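Local coordinates for protein putative dehydrogenase (Amycolatopsis orientalis, PDB 5A9T) that acts as an imine reductase, using NADPH as the hydride donor to reduce imines stereoselectively to amines, at residues Met16-Ala21 / Ala42-Lys47; Ala61-Val66 / Phe144-Glu149; Ala189-Ser194 / Gly250-Gln255. All coordinates share one frame; numbering follows the deposited sequence.

In chain order the three contacts come in series, the first two in the N-terminal Rossmann domain and the third in the helical C-terminal domain. Interactions 1 and 2 have centres 18 Å apart and touch through packing of L20 on V66, since helix 15-26 packs on the sheet that contains strand 64-67. Interaction 3 joins the end of the long helix 166-193, which leads out of the Rossmann domain, to helix 238-255; its centre is 47 Å from that of interaction 1 and 52 Å from that of interaction 2. The set therefore samples the cofactor-binding part and the distant, dimer-forming part of one elongated subunit.

Interaction 1: Met16-Ala21 / Ala42-Lys47; sequences MGSALA and APLVAK
L44 meets S18 and A21 without any ring, amide or guanidinium in the contact; the one flat unit touched is the S18 peptide carbonyl, whose O lies 3.6 Å from L44 CD2. The setting is a Rossmann fold. Helix 15-26 follows strand 7-11 through a glycine-rich turn, consistent with the GxGxxG signature, whose last glycine, G17, is already in the helix, and helix 42-46 comes after strand 30-34, next in the sheet. The nearest pair of CA atoms, A21 and L44, is 7.2 Å apart, and this one leucine spans the gap. Its CG stands anti to its own carbonyl carbon (chi1 -61°), which sends the isobutyl fork to the side of helix 15-26 where S18 and A21, one turn apart, lie together. A21 CB sits against both branches, 3.7 Å from L44 CD1 and 3.9 Å from L44 CD2. The burial is small, 124 Å² in all, but L44 also touches L13, A22 and V33, so it fills the junction between helix, glycine-rich turn and strand 30-34. The contact adjoins the cofactor site: M16, G17, L13 and G14 are NADP(+)-binding residues, though this chain holds no cofactor. S18 bonds to that turn through OG and the carbonyl oxygen of G14, while L44 CD1 comes to 4.2 Å from S18 CA.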
# COMPACT_ATOMS: atom_id res chain seq x y z
N MET A 16 8.80 6.03 24.91
CA MET A 16 7.94 7.04 24.30
C MET A 16 7.82 8.25 25.21
O MET A 16 8.02 9.39 24.80
CB MET A 16 6.59 6.51 23.89
CG MET A 16 5.86 7.60 23.08
SD MET A 16 6.63 8.17 21.56
CE MET A 16 6.18 6.89 20.50
N GLY A 17 7.45 8.08 26.49
CA GLY A 17 7.34 9.22 27.38
C GLY A 17 8.58 10.03 27.57
O GLY A 17 8.53 11.24 27.64
N SER A 18 9.70 9.31 27.62
CA SER A 18 10.92 10.00 27.66
C SER A 18 11.21 10.86 26.44
O SER A 18 11.69 12.01 26.51
CB SER A 18 12.06 8.99 27.81
OG SER A 18 11.97 8.31 29.04
N ALA A 19 10.87 10.34 25.22
CA ALA A 19 11.00 11.13 24.00
C ALA A 19 10.09 12.40 23.97
O ALA A 19 10.47 13.43 23.55
CB ALA A 19 10.74 10.27 22.77
N LEU A 20 8.89 12.23 24.53
CA LEU A 20 8.01 13.37 24.67
C LEU A 20 8.60 14.44 25.57
O LEU A 20 8.63 15.61 25.25
CB LEU A 20 6.65 12.94 25.21
CG LEU A 20 5.85 11.93 24.41
CD1 LEU A 20 4.63 11.28 25.09
CD2 LEU A 20 5.43 12.46 23.07
N ALA A 21 9.09 14.03 26.72
CA ALA A 21 9.64 14.97 27.61
C ALA A 21 10.89 15.68 27.05
O ALA A 21 11.01 16.88 27.15
CB ALA A 21 9.98 14.28 28.91
N ALA A 42 16.73 10.45 35.14
CA ALA A 42 17.98 11.22 35.20
C ALA A 42 18.41 11.86 33.92
O ALA A 42 18.88 13.03 33.90
CB ALA A 42 19.13 10.34 35.75
N PRO A 43 18.23 11.11 32.77
CA PRO A 43 18.61 11.72 31.50
C PRO A 43 17.75 12.94 31.18
O PRO A 43 18.25 13.90 30.59
CB PRO A 43 18.44 10.56 30.46
CG PRO A 43 17.96 9.40 31.20
CD PRO A 43 17.76 9.72 32.65
N LEU A 44 16.48 12.95 31.67
CA LEU A 44 15.69 14.19 31.45
C LEU A 44 15.98 15.34 32.34
O LEU A 44 16.03 16.48 31.98
CB LEU A 44 14.18 13.85 31.58
CG LEU A 44 13.74 12.82 30.52
CD1 LEU A 44 12.44 12.22 30.85
CD2 LEU A 44 13.78 13.44 29.11
N VAL A 45 16.27 15.01 33.60
CA VAL A 45 16.78 16.00 34.56
C VAL A 45 18.13 16.68 34.15
O VAL A 45 18.27 17.89 34.21
CB VAL A 45 16.86 15.32 35.96
CG1 VAL A 45 17.52 16.21 36.95
CG2 VAL A 45 15.49 15.06 36.51
N ALA A 46 18.95 15.87 33.53
CA ALA A 46 20.21 16.40 33.00
C ALA A 46 19.97 17.34 31.86
O ALA A 46 20.74 18.28 31.67
CB ALA A 46 21.12 15.27 32.63
N LYS A 47 18.81 17.21 31.15
CA LYS A 47 18.37 18.19 30.19
C LYS A 47 17.49 19.38 30.69
O LYS A 47 16.98 20.14 29.86
CB LYS A 47 17.68 17.41 29.04
CG LYS A 47 18.66 16.68 28.11
CD LYS A 47 17.98 15.81 27.04
CE LYS A 47 17.41 14.53 27.66
NZ LYS A 47 17.08 13.42 26.70

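Interaction 2: Ala61-Val66 / Phe144-Glu149; sequences ASRLLV and FEEYKE
The start of strand 64-67 meets the flank of helix 141-152 with L64 and Y147 nearest, their CA atoms 8.2 Å apart. This is helix-on-sheet packing in the Rossmann domain: L64 belongs to a parallel strand between 7-11 and 90-93, and the helix links strands 134-139 and 156-161. With CG anti to its backbone N (chi1 178°), L64 directs its fork to one face of the Y147 ring, where L64 CD1 lies over the middle, 4.1 Å from the ring centroid, a CH-pi contact; CG of the neighbouring E146 covers the opposite face near the rim. Toward solvent, R63, extended from CG to NE, and E146, extended beyond CG, cross at about a right angle and form a side-on, two-nitrogen salt bridge. R63 NH2 reaches the syn lone pair of E146 OE1 at 2.9 Å (167° at the hydrogen), with planes 30° apart. The second bond, from R63 NE to E146 OE2 at 2.9 Å, is less straight, with OE2 met on the syn side and the donor out of the carboxylate plane. R63 NH1 has a weak bond to G88 O. Between bridge and ring, Y147 OH is tucked against the arginine chain, 3.1 Å from R63 CD.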
# COMPACT_ATOMS: atom_id res chain seq x y z
N ALA A 61 2.02 20.76 39.19
CA ALA A 61 3.06 21.59 38.61
C ALA A 61 2.60 22.34 37.36
O ALA A 61 3.19 23.34 36.95
CB ALA A 61 4.31 20.80 38.26
N SER A 62 1.61 21.75 36.66
CA SER A 62 1.27 22.16 35.32
C SER A 62 -0.21 22.02 35.09
O SER A 62 -0.82 21.17 35.63
CB SER A 62 2.01 21.32 34.22
OG SER A 62 3.39 21.12 34.56
N ARG A 63 -0.76 22.88 34.20
CA ARG A 63 -2.12 22.66 33.76
C ARG A 63 -2.16 21.51 32.71
O ARG A 63 -3.06 20.66 32.74
CB ARG A 63 -2.74 23.91 33.18
CG ARG A 63 -4.07 23.72 32.46
CD ARG A 63 -4.72 25.06 32.10
NE ARG A 63 -5.80 24.94 31.07
CZ ARG A 63 -7.00 24.49 31.28
NH1 ARG A 63 -7.42 24.03 32.46
NH2 ARG A 63 -7.93 24.45 30.34
N LEU A 64 -1.16 21.50 31.81
CA LEU A 64 -1.08 20.50 30.74
C LEU A 64 -0.33 19.29 31.22
O LEU A 64 0.84 19.36 31.59
CB LEU A 64 -0.37 21.12 29.51
CG LEU A 64 -0.22 20.09 28.35
CD1 LEU A 64 -1.53 19.64 27.85
CD2 LEU A 64 0.63 20.74 27.29
N LEU A 65 -1.05 18.17 31.28
CA LEU A 65 -0.54 16.87 31.77
C LEU A 65 -0.52 15.94 30.56
O LEU A 65 -1.57 15.53 30.08
CB LEU A 65 -1.39 16.29 32.84
CG LEU A 65 -1.75 17.29 33.95
CD1 LEU A 65 -2.84 16.72 34.89
CD2 LEU A 65 -0.55 17.82 34.76
N VAL A 66 0.66 15.60 30.08
CA VAL A 66 0.87 14.64 28.98
C VAL A 66 1.11 13.28 29.50
O VAL A 66 2.08 13.12 30.33
CB VAL A 66 2.04 15.12 28.12
CG1 VAL A 66 2.32 14.13 27.00
CG2 VAL A 66 1.73 16.44 27.44
N PHE A 144 -7.81 21.08 22.30
CA PHE A 144 -6.97 21.11 21.18
C PHE A 144 -6.56 22.55 20.76
O PHE A 144 -5.40 22.79 20.52
CB PHE A 144 -7.61 20.33 19.94
CG PHE A 144 -6.73 20.23 18.74
CD1 PHE A 144 -5.82 19.23 18.64
CD2 PHE A 144 -6.86 21.12 17.70
CE1 PHE A 144 -5.01 19.08 17.55
CE2 PHE A 144 -6.00 21.06 16.64
CZ PHE A 144 -5.08 20.03 16.54
N GLU A 145 -7.56 23.42 20.64
CA GLU A 145 -7.23 24.81 20.32
C GLU A 145 -6.29 25.47 21.33
O GLU A 145 -5.37 26.18 20.95
CB GLU A 145 -8.50 25.66 20.12
CG GLU A 145 -9.23 25.30 18.83
CD GLU A 145 -8.32 25.41 17.56
OE1 GLU A 145 -7.69 26.49 17.38
OE2 GLU A 145 -8.17 24.41 16.78
N GLU A 146 -6.51 25.21 22.61
CA GLU A 146 -5.68 25.75 23.65
C GLU A 146 -4.23 25.40 23.55
O GLU A 146 -3.31 26.17 23.75
CB GLU A 146 -6.29 25.39 25.05
CG GLU A 146 -5.58 26.10 26.20
CD GLU A 146 -6.22 25.77 27.52
OE1 GLU A 146 -7.16 24.99 27.63
OE2 GLU A 146 -5.71 26.31 28.56
N TYR A 147 -3.96 24.11 23.21
CA TYR A 147 -2.69 23.57 23.26
C TYR A 147 -2.03 23.12 21.95
O TYR A 147 -0.96 22.64 22.00
CB TYR A 147 -2.64 22.40 24.31
CG TYR A 147 -2.75 22.97 25.75
CD1 TYR A 147 -1.71 23.69 26.29
CD2 TYR A 147 -3.86 22.72 26.48
CE1 TYR A 147 -1.82 24.23 27.57
CE2 TYR A 147 -3.95 23.26 27.76
CZ TYR A 147 -2.92 23.95 28.29
OH TYR A 147 -3.05 24.47 29.58
N LYS A 148 -2.70 23.38 20.84
CA LYS A 148 -2.11 22.91 19.62
C LYS A 148 -0.74 23.45 19.36
O LYS A 148 0.07 22.70 18.83
CB LYS A 148 -3.04 23.14 18.45
CG LYS A 148 -3.30 24.54 18.24
CD LYS A 148 -4.52 24.69 17.33
CE LYS A 148 -4.15 24.85 15.89
NZ LYS A 148 -5.09 25.91 15.42
N GLU A 149 -0.41 24.72 19.70
CA GLU A 149 0.93 25.18 19.48
C GLU A 149 1.98 24.47 20.28
O GLU A 149 3.07 24.14 19.81
CB GLU A 149 0.98 26.72 19.63
CG GLU A 149 2.32 27.34 19.72

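Interaction 3: Ala189-Ser194 / Gly250-Gln255; sequences AALVGS and GTSQEQ
The C-terminal end of helix 166-193 lies beside the end of helix 238-255, with L191 and S194 level with S252 and Q255: the CA atoms of L191 and S252 are 6.8 Å apart, and those of S194 and Q255 6.3 Å. The pairing advances by three residues on each side. At one end the L191 CD2 methyl rests 3.6 Å from S252 OG. That hydroxyl bonds to the carbonyl oxygen of I248 in its own helix, and the leucine methyl adds only van der Waals contact. The polar end is a short relay. Q255 NE2 donates to S194 OG over 2.9 Å, almost perfectly straight (178° at the hydrogen) and in the amide plane. S194 OG in turn donates to L191 O at 2.7 Å, in the carbonyl plane, and the S194 backbone N bonds to the same oxygen at 3.1 Å, so L191 O is gripped twice. Two torsions allow this: S194 holds OG between its backbone N and carbonyl carbon (chi1 71°), and the Q255 chain bends at chi2 (-65°), which brings NE2 to the serine hydroxyl. The hydroxyl thus both receives and gives, which fixes its rotation. Around this corner, L169 of the second subunit packs on Q255 and I286 of that subunit on A190. A bound calcium ion lies about 6 Å from the S194 side chain. Packing of the long interdomain helix against the C-terminal helices, with the second subunit at the same corner, is as in the helical dimerisation domains of imine reductases.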
# COMPACT_ATOMS: atom_id res chain seq x y z
N ALA A 189 8.34 -8.40 -3.85
CA ALA A 189 9.79 -8.44 -3.79
C ALA A 189 10.29 -9.86 -3.92
O ALA A 189 11.29 -10.11 -4.58
CB ALA A 189 10.29 -7.71 -2.55
N ALA A 190 9.64 -10.79 -3.29
CA ALA A 190 10.01 -12.20 -3.48
C ALA A 190 9.83 -12.63 -4.94
O ALA A 190 10.71 -13.38 -5.44
CB ALA A 190 9.23 -13.04 -2.53
N LEU A 191 8.76 -12.23 -5.58
CA LEU A 191 8.54 -12.56 -7.00
C LEU A 191 9.60 -12.01 -7.86
O LEU A 191 10.22 -12.76 -8.62
CB LEU A 191 7.17 -12.09 -7.48
CG LEU A 191 6.00 -12.91 -7.07
CD1 LEU A 191 4.68 -12.18 -7.26
CD2 LEU A 191 6.05 -14.20 -7.91
N VAL A 192 9.90 -10.72 -7.80
CA VAL A 192 11.01 -10.20 -8.70
C VAL A 192 12.35 -10.72 -8.25
O VAL A 192 13.27 -10.91 -9.05
CB VAL A 192 10.98 -8.68 -8.91
CG1 VAL A 192 9.67 -8.28 -9.49
CG2 VAL A 192 11.26 -7.90 -7.58
N GLY A 193 12.51 -11.02 -6.97
CA GLY A 193 13.74 -11.57 -6.43
C GLY A 193 14.02 -12.92 -6.99
O GLY A 193 15.20 -13.28 -7.06
N SER A 194 13.00 -13.66 -7.46
CA SER A 194 13.25 -15.00 -8.08
C SER A 194 13.96 -14.83 -9.40
O SER A 194 14.49 -15.86 -9.92
CB SER A 194 11.92 -15.76 -8.19
OG SER A 194 11.09 -15.22 -9.15
N GLY A 250 -0.48 -19.02 -10.25
CA GLY A 250 0.25 -19.87 -11.22
C GLY A 250 1.63 -19.38 -11.59
O GLY A 250 2.64 -20.13 -11.62
N THR A 251 1.82 -18.07 -11.73
CA THR A 251 3.10 -17.55 -12.00
C THR A 251 4.04 -17.69 -10.77
O THR A 251 5.25 -17.92 -10.89
CB THR A 251 3.02 -16.07 -12.43
OG1 THR A 251 2.36 -16.08 -13.74
CG2 THR A 251 4.36 -15.43 -12.58
N SER A 252 3.49 -17.45 -9.56
CA SER A 252 4.24 -17.63 -8.37
C SER A 252 4.78 -19.06 -8.31
O SER A 252 5.95 -19.30 -7.96
CB SER A 252 3.45 -17.33 -7.13
OG SER A 252 2.98 -15.97 -7.12
N GLN A 253 3.89 -20.01 -8.61
CA GLN A 253 4.35 -21.48 -8.54
C GLN A 253 5.44 -21.71 -9.59
O GLN A 253 6.45 -22.38 -9.24
CB GLN A 253 3.15 -22.41 -8.82
CG GLN A 253 2.16 -22.49 -7.78
CD GLN A 253 0.98 -23.41 -8.10
OE1 GLN A 253 0.92 -23.96 -9.16
NE2 GLN A 253 0.09 -23.55 -7.16
N GLU A 254 5.34 -21.18 -10.80
CA GLU A 254 6.36 -21.35 -11.87
C GLU A 254 7.68 -20.74 -11.42
O GLU A 254 8.75 -21.27 -11.71
CB GLU A 254 5.93 -20.77 -13.20
CG GLU A 254 4.77 -21.48 -13.83
N GLN A 255 7.64 -19.65 -10.61
CA GLN A 255 8.84 -19.05 -10.11
C GLN A 255 9.43 -19.60 -8.83
O GLN A 255 10.49 -19.16 -8.35
CB GLN A 255 8.64 -17.54 -9.87
CG GLN A 255 8.32 -16.77 -11.16
CD GLN A 255 9.41 -16.76 -12.17
OE1 GLN A 255 9.19 -17.23 -13.28
NE2 GLN A 255 10.63 -16.30 -11.81